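Ribulose bisphosphate carboxylase (Pyrococcus horikoshii, PDB 2D69) probably catalyses the addition of carbon dioxide and water to ribulose 1,5-bisphosphate, giving two molecules of 3-phosphoglycerate in an archaeal pathway of AMP degradation. Local coordinates at residues R131-P136 with A260-R265. Numbering follows the deposited sequence.
Sequences RHFKGP and ALQYMR
Where the chain of this Rubisco large subunit passes from its N-terminal domain into the alpha/beta barrel, the linking loop meets a barrel helix chiefly through one arginine: Arg265 grips the backbone carbonyl of Gly135 side-on. NH2 reaches Gly135 O at 2.8 Å and NE of the same guanidinium at 3.0 Å, so two N-H groups converge on a single oxygen. That oxygen lies only 5° out of the guanidinium plane, and both bonds are moderately bent. Arg265 CG is anti to the backbone N (chi1 176°) and the bend at chi2 places CD; beyond it the guanidinium lies with its NE and NH2 edge facing the carbonyl. Gly135 has a positive phi, a backbone conformation that favours glycine.

Lys134 crosses the arginine's tip: its CB packs 3.6 Å from Arg265 NH2, and further out CD and CE pass over one face of the guanidinium. The two positive ends stay apart, Lys134 NZ lying 5.7 Å from Arg265 NH1, and each has its own acid: Glu269 pairs with NH1 of the arginine, and Glu266 with the lysine, a salt bridge that also ties the loop to helix 258-271. These carboxylates probably offset the repulsion of the like charges. A turn back along the helix, Gln262 brings its amide to the Phe133 ring, NE2 standing 3.9 Å from CE2 with the two planes 28° apart. The amide is fixed elsewhere, NE2 donating to Gly96 O and OE1 accepting from Val99 N.

The loop thus runs from helix 127-130 to helix 139-147 across the flank of helix 258-271, which leads into barrel strand 274-278. Helix 295-305 touches both sides of the contact, Met304 meeting Phe133 and Ile305 meeting Gln262, while helix 231-244 packs against Ala260 and Met264.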
loop_
_atom_site.group_PDB
_atom_site.type_symbol
_atom_site.label_atom_id
_atom_site.label_comp_id
_atom_site.label_asym_id
_atom_site.label_seq_id
_atom_site.Cartn_x
_atom_site.Cartn_y
_atom_site.Cartn_z
ATOM N N ARG A 131 16.488 19.356 -23.787
ATOM C CA ARG A 131 17.104 18.248 -23.042
ATOM C C ARG A 131 16.161 17.685 -21.942
ATOM O O ARG A 131 16.371 16.591 -21.439
ATOM C CB ARG A 131 18.452 18.661 -22.441
ATOM C CG ARG A 131 18.339 19.655 -21.242
ATOM C CD ARG A 131 19.673 20.095 -20.673
ATOM N NE ARG A 131 20.316 18.987 -20.003
ATOM C CZ ARG A 131 21.625 18.868 -19.799
ATOM N NH1 ARG A 131 22.457 19.817 -20.204
ATOM N NH2 ARG A 131 22.096 17.799 -19.162
ATOM N N HIS A 132 15.114 18.433 -21.587
ATOM C CA HIS A 132 14.111 17.958 -20.632
ATOM C C HIS A 132 12.923 17.244 -21.299
ATOM O O HIS A 132 11.865 17.094 -20.667
ATOM C CB HIS A 132 13.650 19.139 -19.769
ATOM C CG HIS A 132 14.805 19.864 -19.153
ATOM N ND1 HIS A 132 15.765 19.220 -18.393
ATOM C CD2 HIS A 132 15.180 21.161 -19.216
ATOM C CE1 HIS A 132 16.667 20.100 -18.001
ATOM N NE2 HIS A 132 16.342 21.282 -18.489
ATOM N N PHE A 133 13.108 16.857 -22.574
ATOM C CA PHE A 133 12.206 15.986 -23.298
ATOM C C PHE A 133 12.994 14.746 -23.753
ATOM O O PHE A 133 14.154 14.837 -24.137
ATOM C CB PHE A 133 11.587 16.676 -24.449
ATOM C CG PHE A 133 10.658 17.807 -24.021
ATOM C CD1 PHE A 133 11.162 19.014 -23.705
ATOM C CD2 PHE A 133 9.332 17.568 -23.791
ATOM C CE1 PHE A 133 10.328 20.027 -23.244
ATOM C CE2 PHE A 133 8.485 18.581 -23.345
ATOM C CZ PHE A 133 8.997 19.792 -23.078
ATOM N N LYS A 134 12.325 13.618 -23.687
ATOM C CA LYS A 134 12.905 12.313 -24.059
ATOM C C LYS A 134 12.773 12.011 -25.528
ATOM O O LYS A 134 13.567 11.243 -26.080
ATOM C CB LYS A 134 12.234 11.178 -23.290
ATOM C CG LYS A 134 12.645 11.143 -21.817
ATOM C CD LYS A 134 11.943 9.976 -21.075
ATOM C CE LYS A 134 10.541 10.336 -20.638
ATOM N NZ LYS A 134 10.640 11.329 -19.523
ATOM N N GLY A 135 11.762 12.583 -26.156
ATOM C CA GLY A 135 11.423 12.221 -27.511
ATOM C C GLY A 135 10.879 10.785 -27.529
ATOM O O GLY A 135 10.530 10.269 -26.505
ATOM N N PRO A 136 10.750 10.190 -28.691
ATOM C CA PRO A 136 10.182 8.848 -28.836
ATOM C C PRO A 136 10.993 7.759 -28.170
ATOM O O PRO A 136 12.207 7.814 -28.236
ATOM C CB PRO A 136 10.229 8.615 -30.331
ATOM C CG PRO A 136 10.299 9.959 -30.919
ATOM C CD PRO A 136 11.136 10.774 -29.974
ATOM N N ALA A 260 -2.599 15.284 -21.195
ATOM C CA ALA A 260 -2.736 13.823 -21.116
ATOM C C ALA A 260 -1.627 13.144 -21.865
ATOM O O ALA A 260 -1.146 12.155 -21.399
ATOM C CB ALA A 260 -4.016 13.391 -21.656
ATOM N N LEU A 261 -1.219 13.695 -23.011
ATOM C CA LEU A 261 -0.137 13.098 -23.812
ATOM C C LEU A 261 1.177 13.048 -23.047
ATOM O O LEU A 261 1.849 12.029 -23.042
ATOM C CB LEU A 261 0.094 13.867 -25.092
ATOM C CG LEU A 261 0.565 13.154 -26.347
ATOM C CD1 LEU A 261 1.431 13.987 -27.258
ATOM C CD2 LEU A 261 1.063 11.712 -26.239
ATOM N N GLN A 262 1.514 14.145 -22.352
ATOM C CA GLN A 262 2.791 14.197 -21.647
ATOM C C GLN A 262 2.784 13.145 -20.567
ATOM O O GLN A 262 3.764 12.417 -20.364
ATOM C CB GLN A 262 3.064 15.585 -21.073
ATOM C CG GLN A 262 3.435 16.600 -22.069
ATOM C CD GLN A 262 4.330 17.676 -21.475
ATOM O OE1 GLN A 262 3.899 18.793 -21.279
ATOM N NE2 GLN A 262 5.544 17.326 -21.161
ATOM N N TYR A 263 1.671 13.004 -19.874
ATOM C CA TYR A 263 1.643 11.967 -18.850
ATOM C C TYR A 263 1.666 10.571 -19.446
ATOM O O TYR A 263 2.362 9.643 -18.924
ATOM C CB TYR A 263 0.442 12.186 -17.926
ATOM C CG TYR A 263 0.273 11.047 -16.949
ATOM C CD1 TYR A 263 1.227 10.832 -15.941
ATOM C CD2 TYR A 263 -0.765 10.159 -17.058
ATOM C CE1 TYR A 263 1.116 9.788 -15.041
ATOM C CE2 TYR A 263 -0.882 9.101 -16.156
ATOM C CZ TYR A 263 0.069 8.928 -15.151
ATOM O OH TYR A 263 -0.046 7.905 -14.262
ATOM N N MET A 264 0.926 10.379 -20.547
ATOM C CA MET A 264 0.897 9.054 -21.195
ATOM C C MET A 264 2.245 8.639 -21.692
ATOM O O MET A 264 2.559 7.477 -21.665
ATOM C CB MET A 264 -0.185 8.989 -22.328
ATOM C CG MET A 264 -1.628 8.935 -21.791
ATOM S SD MET A 264 -1.879 7.510 -20.697
ATOM C CE MET A 264 -1.368 6.096 -21.656
ATOM N N ARG A 265 3.085 9.602 -22.044
ATOM C CA ARG A 265 4.442 9.306 -22.423
ATOM C C ARG A 265 5.241 8.699 -21.252
ATOM O O ARG A 265 6.073 7.847 -21.486
ATOM C CB ARG A 265 5.142 10.579 -22.951
ATOM C CG ARG A 265 6.645 10.405 -23.292
ATOM C CD ARG A 265 6.898 9.508 -24.492
ATOM N NE ARG A 265 8.337 9.319 -24.748
ATOM C CZ ARG A 265 9.101 8.405 -24.155
ATOM N NH1 ARG A 265 8.600 7.520 -23.276
ATOM N NH2 ARG A 265 10.397 8.328 -24.449
#